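Long-range contacts in protein interacting with HSP90 1 (Saccharomyces cerevisiae, PDB 4CHH), which takes part in pre-rRNA processing, is required for the NOP58-snoRNA interaction, is a component of the R2TP complex, and interacts with HSP90: residues P67-K71 and E177-Y182; I35-K41 and V59-H65; I95-Y99 and I145-V149; V136-E141 and R153-F158. All coordinates share one frame. Where two conformers were deposited one is given. Residue numbers count along the deposited sequence, not the author numbering.

In the fold
All four contacts lie in the PIH1 N-terminal domain, a mixed sheet flanked by helices. Contact 2 is the sheet's buried hairpin, about 7 Å from the centre of the chain. Contact 4 lays the loop 153-158 against helix 129-147 beside it; the two centres are 11 Å apart, and Lys41 N lies 2.8 Å from Ala157 O, a probable hydrogen bond. Contact 3 uses the end of the same helix, its centre about 14 Å from those of contacts 2 and 4. Contact 1 joins the loop after the hairpin to residues 177-182, near the end of this N-terminal fragment. Contacts 1 and 4 have centres about 25 Å apart, across the chain's centre, yet contact 1 touches contact 3, with Val69 CG1 4.0 Å from Ile95 CD1.

Contact 1 of 4, residues P67-K71 and E177-Y182; sequences PLVPK and ELHQDY
Tyr182 lays one face of its ring over the backbone of Pro67 and Leu68, covering Pro67 C and Leu68 CA. Its chi1 is m and its CA-to-CB bond points toward 67-71; Tyr182 CE1 comes to 3.3 Å from Pro67 O, and Tyr182 CD2 to 3.7 Å from Leu68 CD1. Neither segment is a regular helix or strand. Pro67 and Leu68 have phi/psi near -71/-6 and -85/-13, after which Val69 to Lys71 are extended; Leu178 and His179 are extended too, and the chain then turns so that Tyr182 N donates to His179 O at 2.7 Å. The CA atoms of Pro70 and His179 are only 3.8 Å apart. A single backbone hydrogen bond joins the segments, His179 N to Leu68 O, 2.8 Å and nearly linear at 169°. Around it, Leu178 CD2 sits 3.6 Å from Leu68 O, and Pro70 CG 3.2 Å from Glu177 O. His179, chi1 t, turns its ring edge to Val69 O, with CD2 at 3.6 Å from that oxygen, while its ND1 accepts from Asp181 N at 3.1 Å. Leu68 and Leu178 also meet Ile32 of strand 29-47, and Lys71 forms a salt bridge with Asp120. The segment after strand 171-174 thus packs over the connection from strand 58-66 to helix 78-86 in the PIH1 N-terminal domain.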
# COMPACT_ATOMS: atom_id res chain seq x y z
N PRO A 67 12.47 5.10 -4.40
CA PRO A 67 12.97 4.77 -5.74
C PRO A 67 13.50 3.33 -5.83
O PRO A 67 13.80 2.84 -6.92
CB PRO A 67 14.08 5.80 -5.94
CG PRO A 67 14.60 6.04 -4.53
CD PRO A 67 13.37 6.04 -3.69
N LEU A 68 13.55 2.61 -4.69
CA LEU A 68 14.06 1.24 -4.56
C LEU A 68 13.01 0.16 -4.88
O LEU A 68 13.37 -1.01 -5.00
CB LEU A 68 14.56 1.05 -3.11
CG LEU A 68 16.06 1.29 -2.84
CD1 LEU A 68 16.47 2.73 -3.13
CD2 LEU A 68 16.39 0.97 -1.40
N VAL A 69 11.74 0.55 -4.98
CA VAL A 69 10.63 -0.34 -5.30
C VAL A 69 10.62 -0.49 -6.83
O VAL A 69 10.72 0.52 -7.54
CB VAL A 69 9.25 0.17 -4.76
CG1 VAL A 69 8.10 -0.77 -5.15
CG2 VAL A 69 9.27 0.40 -3.25
N PRO A 70 10.48 -1.72 -7.36
CA PRO A 70 10.35 -1.86 -8.82
C PRO A 70 9.20 -1.02 -9.39
O PRO A 70 8.25 -0.64 -8.68
CB PRO A 70 10.06 -3.35 -9.02
CG PRO A 70 10.62 -4.01 -7.80
CD PRO A 70 10.37 -3.03 -6.69
N LYS A 71 9.32 -0.70 -10.67
CA LYS A 71 8.29 0.08 -11.33
C LYS A 71 7.91 -0.62 -12.67
O LYS A 71 8.70 -1.45 -13.15
CB LYS A 71 8.73 1.54 -11.52
CG LYS A 71 9.90 1.77 -12.46
CD LYS A 71 10.17 3.26 -12.70
CE LYS A 71 9.22 3.91 -13.70
NZ LYS A 71 9.80 5.16 -14.27
N GLU A 177 13.79 -8.57 -4.85
CA GLU A 177 12.55 -7.80 -4.71
C GLU A 177 12.79 -6.32 -5.04
O GLU A 177 11.83 -5.59 -5.26
CB GLU A 177 11.96 -7.94 -3.30
CG GLU A 177 11.38 -9.31 -3.00
CD GLU A 177 10.89 -9.45 -1.57
OE1 GLU A 177 11.74 -9.63 -0.66
OE2 GLU A 177 9.66 -9.34 -1.36
N LEU A 178 14.06 -5.89 -5.06
CA LEU A 178 14.42 -4.50 -5.33
C LEU A 178 14.27 -4.12 -6.80
O LEU A 178 14.37 -5.01 -7.66
CB LEU A 178 15.89 -4.25 -4.93
CG LEU A 178 16.22 -4.14 -3.44
CD1 LEU A 178 17.75 -4.08 -3.21
CD2 LEU A 178 15.56 -2.92 -2.81
N HIS A 179 14.11 -2.80 -7.08
CA HIS A 179 14.13 -2.24 -8.44
C HIS A 179 15.45 -2.73 -9.09
O HIS A 179 16.51 -2.66 -8.45
CB HIS A 179 14.08 -0.70 -8.33
CG HIS A 179 14.08 0.06 -9.62
ND1 HIS A 179 15.15 -0.00 -10.50
CD2 HIS A 179 13.20 0.97 -10.07
CE1 HIS A 179 14.85 0.82 -11.49
NE2 HIS A 179 13.69 1.44 -11.27
N GLN A 180 15.37 -3.27 -10.33
CA GLN A 180 16.50 -3.83 -11.09
C GLN A 180 17.80 -3.02 -10.95
O GLN A 180 18.86 -3.61 -10.75
CB GLN A 180 16.12 -3.94 -12.59
CG GLN A 180 16.91 -5.01 -13.36
CD GLN A 180 16.73 -6.40 -12.80
OE1 GLN A 180 17.70 -7.05 -12.38
NE2 GLN A 180 15.50 -6.90 -12.77
N ASP A 181 17.73 -1.67 -11.07
CA ASP A 181 18.94 -0.82 -10.99
C ASP A 181 19.53 -0.70 -9.57
O ASP A 181 20.63 -0.15 -9.39
CB ASP A 181 18.66 0.59 -11.56
CG ASP A 181 18.15 0.63 -12.99
OD1 ASP A 181 18.14 -0.44 -13.65
OD2 ASP A 181 17.73 1.71 -13.45
N TYR A 182 18.82 -1.22 -8.57
CA TYR A 182 19.27 -1.11 -7.18
C TYR A 182 19.68 -2.46 -6.58
O TYR A 182 20.11 -2.50 -5.44
CB TYR A 182 18.18 -0.44 -6.35
CG TYR A 182 17.94 1.00 -6.76
CD1 TYR A 182 17.07 1.32 -7.80
CD2 TYR A 182 18.58 2.05 -6.10
CE1 TYR A 182 16.84 2.64 -8.18
CE2 TYR A 182 18.34 3.37 -6.45
CZ TYR A 182 17.47 3.66 -7.48
OH TYR A 182 17.26 4.97 -7.82

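Contact 2 of 4, residues I35-K41 and V59-H65; sequences IADFVIK and VFINVCH
Backbone hydrogen bonds pair the two strands antiparallel: Ile35 N to His65 O (2.7 Å) and His65 N to Ile35 O (2.9 Å), Ile40 N to Ile61 O (2.9 Å) and Ile61 N to Ile40 O (2.8 Å), and between them Val63 N to Phe38 O (2.8 Å) and Phe38 N to Val63 O (3.1 Å). Asp37 N adds a weak bond to Val63 O at 3.3 Å. Asp37 and Phe38 thus both face Val63, and Asp37, at phi/psi -132/-78, leaves the extended conformation. Water 2 links Asp37 N (2.9 Å) to Val63 O (2.7 Å); water 1 joins Ala36 O to His65 NE2, and His65 ND1 is hydrogen-bonded to Ser119. Val39-Asn62 and Lys41-Phe60 are non-hydrogen-bonded pairs. The axes approach to 4.6 Å at 156°. On one face, Val63 CB lies 3.9 Å from the Phe38 ring centroid and Ile35 CB 3.8 Å from that of His65 (chi1 p), both CH-pi, while Ile40 CD1 meets Val63 CG2 at 3.5 Å; helix 129-147 covers Ile40, Ile61 and Val63. On the other, Val39 CG1 touches the Phe60 ring edge, 3.8 Å from CD2. These features define an antiparallel beta hairpin with a classic beta bulge, in the core of the domain's mixed sheet.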
# COMPACT_ATOMS: atom_id res chain seq x y z
N ILE A 35 9.00 6.94 1.97
CA ILE A 35 8.73 8.38 2.04
C ILE A 35 7.20 8.53 2.16
O ILE A 35 6.47 8.05 1.28
CB ILE A 35 9.32 9.15 0.80
CG1 ILE A 35 10.86 8.94 0.68
CG2 ILE A 35 8.95 10.66 0.84
CD1 ILE A 35 11.45 9.11 -0.75
N ALA A 36 6.71 9.14 3.25
CA ALA A 36 5.27 9.31 3.50
C ALA A 36 4.59 10.07 2.35
O ALA A 36 5.16 11.00 1.77
CB ALA A 36 5.02 10.05 4.83
N ASP A 37 3.39 9.64 1.99
CA ASP A 37 2.69 10.30 0.90
C ASP A 37 1.26 10.59 1.36
O ASP A 37 0.97 11.73 1.77
CB ASP A 37 2.75 9.46 -0.40
CG ASP A 37 2.12 10.07 -1.65
OD1 ASP A 37 1.59 11.21 -1.56
OD2 ASP A 37 2.11 9.40 -2.69
N PHE A 38 0.39 9.57 1.35
CA PHE A 38 -1.00 9.79 1.82
C PHE A 38 -1.54 8.54 2.54
O PHE A 38 -0.84 7.53 2.63
CB PHE A 38 -1.91 10.26 0.65
CG PHE A 38 -2.19 9.21 -0.39
CD1 PHE A 38 -1.31 9.00 -1.45
CD2 PHE A 38 -3.37 8.45 -0.34
CE1 PHE A 38 -1.59 8.04 -2.43
CE2 PHE A 38 -3.65 7.51 -1.33
CZ PHE A 38 -2.75 7.30 -2.36
N VAL A 39 -2.74 8.64 3.13
CA VAL A 39 -3.38 7.60 3.95
C VAL A 39 -4.73 7.17 3.39
O VAL A 39 -5.53 8.00 2.96
CB VAL A 39 -3.59 8.11 5.42
CG1 VAL A 39 -4.31 7.08 6.30
CG2 VAL A 39 -2.28 8.49 6.07
N ILE A 40 -5.00 5.86 3.49
CA ILE A 40 -6.30 5.28 3.18
C ILE A 40 -6.87 4.84 4.51
O ILE A 40 -6.22 4.08 5.23
CB ILE A 40 -6.27 4.10 2.15
CG1 ILE A 40 -5.42 4.40 0.89
CG2 ILE A 40 -7.68 3.61 1.81
CD1 ILE A 40 -4.90 3.10 0.15
N LYS A 41 -8.07 5.29 4.85
CA LYS A 41 -8.73 4.85 6.07
C LYS A 41 -9.85 3.92 5.66
O LYS A 41 -10.58 4.21 4.71
CB LYS A 41 -9.26 6.06 6.86
CG LYS A 41 -9.90 5.72 8.18
CD LYS A 41 -10.31 7.00 8.88
CE LYS A 41 -11.58 6.84 9.67
NZ LYS A 41 -12.06 8.15 10.18
N VAL A 59 -8.98 0.72 10.10
CA VAL A 59 -7.79 0.32 9.39
C VAL A 59 -7.21 1.54 8.70
O VAL A 59 -7.94 2.34 8.11
CB VAL A 59 -8.05 -0.86 8.39
CG1 VAL A 59 -6.85 -1.08 7.46
CG2 VAL A 59 -8.36 -2.15 9.15
N PHE A 60 -5.89 1.67 8.77
CA PHE A 60 -5.16 2.72 8.08
C PHE A 60 -4.08 2.13 7.21
O PHE A 60 -3.33 1.25 7.65
CB PHE A 60 -4.53 3.73 9.03
CG PHE A 60 -5.53 4.51 9.84
CD1 PHE A 60 -6.00 4.03 11.06
CD2 PHE A 60 -5.97 5.76 9.41
CE1 PHE A 60 -6.92 4.76 11.81
CE2 PHE A 60 -6.88 6.50 10.18
CZ PHE A 60 -7.35 5.99 11.37
N ILE A 61 -4.00 2.61 5.99
CA ILE A 61 -2.95 2.17 5.08
C ILE A 61 -2.11 3.38 4.71
O ILE A 61 -2.64 4.34 4.17
CB ILE A 61 -3.51 1.46 3.81
CG1 ILE A 61 -4.30 0.19 4.16
CG2 ILE A 61 -2.37 1.21 2.81
CD1 ILE A 61 -5.21 -0.42 2.99
N ASN A 62 -0.81 3.32 5.01
CA ASN A 62 0.12 4.37 4.64
C ASN A 62 0.64 4.12 3.21
O ASN A 62 1.47 3.25 3.03
CB ASN A 62 1.29 4.44 5.65
CG ASN A 62 0.85 4.99 7.01
OD1 ASN A 62 0.12 5.96 7.09
ND2 ASN A 62 1.21 4.33 8.09
N VAL A 63 0.15 4.89 2.22
CA VAL A 63 0.65 4.81 0.84
C VAL A 63 1.90 5.66 0.81
O VAL A 63 1.87 6.84 1.13
CB VAL A 63 -0.36 5.22 -0.25
CG1 VAL A 63 0.18 4.88 -1.64
CG2 VAL A 63 -1.72 4.57 -0.02
N CYS A 64 3.01 5.04 0.55
CA CYS A 64 4.29 5.68 0.65
C CYS A 64 5.16 5.25 -0.51
O CYS A 64 4.73 4.43 -1.31
CB CYS A 64 4.92 5.33 2.00
SG CYS A 64 4.96 3.56 2.37
N HIS A 65 6.35 5.84 -0.66
CA HIS A 65 7.16 5.50 -1.82
C HIS A 65 8.66 5.49 -1.56
O HIS A 65 9.14 5.95 -0.53
CB HIS A 65 6.84 6.45 -3.01
CG HIS A 65 7.14 7.88 -2.74
ND1 HIS A 65 8.37 8.44 -3.09
CD2 HIS A 65 6.39 8.83 -2.15
CE1 HIS A 65 8.32 9.70 -2.69
NE2 HIS A 65 7.15 9.99 -2.13
O HOH W 1 5.72 12.24 -0.84
O HOH W 2 2.21 7.58 3.72

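Contact 3 of 4, residues I95-Y99 and I145-V149; sequences ITSCY and IRDSV
Arg146, with chi1 p and chi3 m, extends its side chain from the last turn of its helix across the backbone of Thr96 to Cys98. Its guanidinium lies with one face over Ser97 O and Cys98 CA, and its edge meets Thr96 O, to which Arg146 NH1 gives a weak hydrogen bond of 3.2 Å at 131°. Arg146 CD is 3.2 Å from Ser97 O and 3.7 Å from Thr96 CG2, and Arg146 NH2 is 3.6 Å from Cys98 CB. Arg146 NE also donates to OD2 of Asp147 (chi1 m) at 2.9 Å, a salt bridge between adjacent residues. Asp147 OD1 accepts a hydrogen bond from water 3 at 2.7 Å, and that water accepts from Tyr99 N at 3.1 Å, bridging the segments. Tyr99, chi1 p, swings its ring so that the edge passes Asp147 OD1, 3.6 Å from CD2. Ser97 (chi1 p) points away and bonds within its own segment, OG to Cys98 O at 2.9 Å. The backbones stay apart, the Thr96-Arg146 and Cys98-Asp147 CA pairs both at 8.0 Å. The segment 95-99 is extended throughout, and Ser148, with positive phi (50/49), takes the chain out of the helix. The contact therefore sets the C-terminal end of helix 129-147 beside strand 95-103 at the domain surface, with Trp113 of the adjoining strand 109-118 hydrogen-bonded to Asp147 and packed against Thr96 and Arg146.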
# COMPACT_ATOMS: atom_id res chain seq x y z
N ILE A 95 5.11 -3.05 -2.22
CA ILE A 95 5.74 -3.78 -1.15
C ILE A 95 4.99 -3.36 0.13
O ILE A 95 4.96 -2.18 0.48
CB ILE A 95 7.29 -3.59 -1.09
CG1 ILE A 95 7.95 -4.14 -2.40
CG2 ILE A 95 7.85 -4.36 0.15
CD1 ILE A 95 9.37 -3.69 -2.66
N THR A 96 4.35 -4.33 0.78
CA THR A 96 3.49 -4.10 1.95
C THR A 96 4.16 -4.61 3.19
O THR A 96 4.69 -5.73 3.21
CB THR A 96 2.12 -4.76 1.74
OG1 THR A 96 1.60 -4.33 0.49
CG2 THR A 96 1.12 -4.43 2.83
N SER A 97 4.10 -3.81 4.25
CA SER A 97 4.67 -4.19 5.53
C SER A 97 3.78 -5.17 6.26
O SER A 97 2.61 -5.35 5.91
CB SER A 97 4.86 -2.93 6.37
OG SER A 97 3.61 -2.42 6.83
N CYS A 98 4.29 -5.74 7.36
CA CYS A 98 3.44 -6.50 8.26
C CYS A 98 2.55 -5.43 8.96
O CYS A 98 2.93 -4.25 8.98
CB CYS A 98 4.29 -7.29 9.26
SG CYS A 98 5.04 -6.27 10.55
N TYR A 99 1.35 -5.80 9.44
CA TYR A 99 0.51 -4.80 10.08
C TYR A 99 1.08 -4.45 11.45
O TYR A 99 1.84 -5.22 12.04
CB TYR A 99 -0.98 -5.23 10.18
CG TYR A 99 -1.23 -6.43 11.07
CD1 TYR A 99 -1.33 -6.29 12.46
CD2 TYR A 99 -1.37 -7.70 10.53
CE1 TYR A 99 -1.49 -7.40 13.28
CE2 TYR A 99 -1.55 -8.82 11.35
CZ TYR A 99 -1.64 -8.66 12.72
OH TYR A 99 -1.84 -9.75 13.53
N ILE A 145 -4.45 -9.84 0.89
CA ILE A 145 -3.69 -11.00 0.46
C ILE A 145 -2.64 -11.41 1.52
O ILE A 145 -2.60 -12.59 1.93
CB ILE A 145 -3.02 -10.74 -0.94
CG1 ILE A 145 -4.09 -10.81 -2.05
CG2 ILE A 145 -1.86 -11.74 -1.24
CD1 ILE A 145 -3.66 -10.08 -3.41
N ARG A 146 -1.80 -10.45 1.96
CA ARG A 146 -0.71 -10.79 2.86
C ARG A 146 -1.17 -11.21 4.26
O ARG A 146 -0.48 -12.03 4.86
CB ARG A 146 0.36 -9.67 2.93
CG ARG A 146 -0.02 -8.41 3.71
CD ARG A 146 1.24 -7.79 4.34
NE ARG A 146 1.78 -8.62 5.43
CZ ARG A 146 3.07 -8.91 5.63
NH1 ARG A 146 3.99 -8.41 4.81
NH2 ARG A 146 3.44 -9.68 6.64
N ASP A 147 -2.34 -10.74 4.74
CA ASP A 147 -2.77 -11.09 6.09
C ASP A 147 -4.15 -11.77 6.17
O ASP A 147 -4.63 -11.96 7.28
CB ASP A 147 -2.73 -9.82 6.97
CG ASP A 147 -1.31 -9.49 7.39
OD1 ASP A 147 -0.71 -10.31 8.13
OD2 ASP A 147 -0.76 -8.46 6.92
N SER A 148 -4.73 -12.22 5.03
CA SER A 148 -6.06 -12.88 4.98
C SER A 148 -7.15 -12.08 5.71
O SER A 148 -7.90 -12.63 6.51
CB SER A 148 -6.02 -14.30 5.53
OG SER A 148 -5.30 -15.11 4.63
N VAL A 149 -7.23 -10.78 5.42
CA VAL A 149 -8.24 -9.91 6.00
C VAL A 149 -9.19 -9.49 4.91
O VAL A 149 -8.85 -9.65 3.75
CB VAL A 149 -7.62 -8.66 6.73
CG1 VAL A 149 -6.75 -9.11 7.91
CG2 VAL A 149 -6.83 -7.75 5.77
O HOH W 3 1.26 -8.88 9.29

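Contact 4 of 4, residues V136-E141 and R153-F158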
# COMPACT_ATOMS: atom_id res chain seq x y z
N VAL A 136 -5.32 2.67 -5.13
CA VAL A 136 -5.92 2.53 -3.79
C VAL A 136 -6.51 1.11 -3.62
O VAL A 136 -6.31 0.50 -2.58
CB VAL A 136 -6.97 3.65 -3.55
CG1 VAL A 136 -7.95 3.28 -2.42
CG2 VAL A 136 -6.26 4.97 -3.24
N GLU A 137 -7.24 0.61 -4.66
CA GLU A 137 -7.81 -0.73 -4.68
C GLU A 137 -6.70 -1.80 -4.56
O GLU A 137 -6.86 -2.74 -3.79
CB GLU A 137 -8.64 -0.93 -5.99
CG GLU A 137 -9.22 -2.34 -6.14
CD GLU A 137 -10.13 -2.83 -5.02
OE1 GLU A 137 -10.81 -1.99 -4.37
OE2 GLU A 137 -10.11 -4.04 -4.74
N TRP A 138 -5.57 -1.63 -5.31
CA TRP A 138 -4.41 -2.54 -5.26
C TRP A 138 -3.78 -2.59 -3.87
O TRP A 138 -3.35 -3.67 -3.44
CB TRP A 138 -3.35 -2.13 -6.27
CG TRP A 138 -3.68 -2.49 -7.69
CD1 TRP A 138 -4.50 -3.49 -8.12
CD2 TRP A 138 -3.18 -1.84 -8.87
NE1 TRP A 138 -4.58 -3.49 -9.49
CE2 TRP A 138 -3.73 -2.53 -9.98
CE3 TRP A 138 -2.27 -0.80 -9.10
CZ2 TRP A 138 -3.40 -2.19 -11.30
CZ3 TRP A 138 -2.00 -0.42 -10.41
CH2 TRP A 138 -2.57 -1.11 -11.49
N CYS A 139 -3.71 -1.43 -3.18
CA CYS A 139 -3.20 -1.33 -1.81
C CYS A 139 -4.11 -2.09 -0.86
O CYS A 139 -3.61 -2.84 -0.03
CB CYS A 139 -3.03 0.13 -1.38
SG CYS A 139 -1.69 0.98 -2.22
N LEU A 140 -5.44 -1.94 -1.00
CA LEU A 140 -6.40 -2.68 -0.18
C LEU A 140 -6.25 -4.18 -0.41
O LEU A 140 -6.20 -4.94 0.55
CB LEU A 140 -7.84 -2.24 -0.47
CG LEU A 140 -8.21 -0.81 -0.03
CD1 LEU A 140 -9.38 -0.29 -0.84
CD2 LEU A 140 -8.48 -0.74 1.46
N GLU A 141 -6.19 -4.61 -1.69
CA GLU A 141 -6.01 -6.03 -2.01
C GLU A 141 -4.70 -6.57 -1.47
O GLU A 141 -4.65 -7.71 -1.02
CB GLU A 141 -6.05 -6.25 -3.54
CG GLU A 141 -7.43 -6.00 -4.13
CD GLU A 141 -7.56 -6.07 -5.65
OE1 GLU A 141 -6.56 -5.84 -6.37
OE2 GLU A 141 -8.70 -6.29 -6.12
N ARG A 153 -14.83 -1.51 1.26
CA ARG A 153 -14.69 -0.63 0.10
C ARG A 153 -15.67 0.55 0.21
O ARG A 153 -15.53 1.53 -0.51
CB ARG A 153 -14.93 -1.42 -1.23
CG ARG A 153 -13.96 -2.63 -1.47
CD ARG A 153 -12.50 -2.23 -1.41
NE ARG A 153 -11.59 -3.21 -2.04
CZ ARG A 153 -11.01 -4.22 -1.41
NH1 ARG A 153 -11.26 -4.46 -0.13
NH2 ARG A 153 -10.17 -5.02 -2.06
N ASP A 154 -16.64 0.50 1.13
CA ASP A 154 -17.63 1.59 1.27
C ASP A 154 -17.23 2.56 2.37
O ASP A 154 -17.26 3.78 2.16
CB ASP A 154 -19.04 1.03 1.56
CG ASP A 154 -19.54 0.01 0.54
OD1 ASP A 154 -19.17 0.12 -0.63
OD2 ASP A 154 -20.29 -0.89 0.94
N ARG A 155 -16.87 2.03 3.56
CA ARG A 155 -16.47 2.87 4.69
C ARG A 155 -15.02 3.22 4.50
O ARG A 155 -14.15 2.78 5.24
CB ARG A 155 -16.73 2.16 6.03
CG ARG A 155 -18.12 2.42 6.58
CD ARG A 155 -19.07 1.32 6.22
NE ARG A 155 -19.66 0.72 7.41
CZ ARG A 155 -19.68 -0.58 7.67
NH1 ARG A 155 -19.15 -1.45 6.82
NH2 ARG A 155 -20.24 -1.03 8.79
N ILE A 156 -14.77 3.99 3.47
CA ILE A 156 -13.44 4.40 3.03
C ILE A 156 -13.34 5.92 3.07
O ILE A 156 -14.30 6.63 2.75
CB ILE A 156 -13.17 3.80 1.64
CG1 ILE A 156 -11.69 3.92 1.22
CG2 ILE A 156 -14.15 4.32 0.55
CD1 ILE A 156 -11.26 2.86 0.15
N ALA A 157 -12.18 6.42 3.55
CA ALA A 157 -11.90 7.84 3.65
C ALA A 157 -10.43 8.13 3.37
O ALA A 157 -9.58 7.22 3.41
CB ALA A 157 -12.32 8.37 5.03
N PHE A 158 -10.12 9.39 3.09
CA PHE A 158 -8.78 9.86 2.78
C PHE A 158 -8.39 11.01 3.71
O PHE A 158 -8.54 12.19 3.35
CB PHE A 158 -8.64 10.24 1.28
CG PHE A 158 -8.99 9.07 0.39
CD1 PHE A 158 -8.07 8.05 0.16
CD2 PHE A 158 -10.28 8.92 -0.13
CE1 PHE A 158 -8.42 6.92 -0.60
CE2 PHE A 158 -10.64 7.79 -0.88
CZ PHE A 158 -9.70 6.80 -1.12
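A salt bridge at one end and an apolar patch at the other fasten the loop between strands 149-151 and 171-174 to the side of helix 129-147. Glu137 (chi1 t, chi2 p) and Arg153 meet through both carboxylate oxygens: Arg153 NE donates to Glu137 OE1 at 2.7 Å and more weakly to Glu137 OE2 at 3.2 Å, while Arg153 NH2 reaches Glu137 OE2 at 2.9 Å. The acid lies along the edge of the guanidinium, and Leu140 CB lies over one face, so that the charged group rests on an apolar base; Leu140 CD1 is also 3.7 Å from Arg153 CD. One helical turn beyond Glu137, Glu141 brings CG to 3.6 Å from Arg153 NH2. Arg153 NH1 has a further salt bridge to Glu144, so the arginine follows the helix for two turns. Deeper in, Val136 and Leu140, one turn apart, point their CA-to-CB bonds toward the loop. Ile156 points back between them, with Ile156 CD1 3.8 Å from Leu140 CD1 and 4.2 Å from Val136 CG1, and Phe158 CE1 lies 3.9 Å from Val136 CG2. The loop reverses between these attachments through an inverse gamma turn centred on Arg155, and Ala157 then pairs by its backbone with Lys41. Apolar residues at helix positions i and i+4, with a surface Glu-Arg salt bridge, thus join the 153-158 loop to helix 129-147, which covers the hairpin face carrying Ile40 and Ile61.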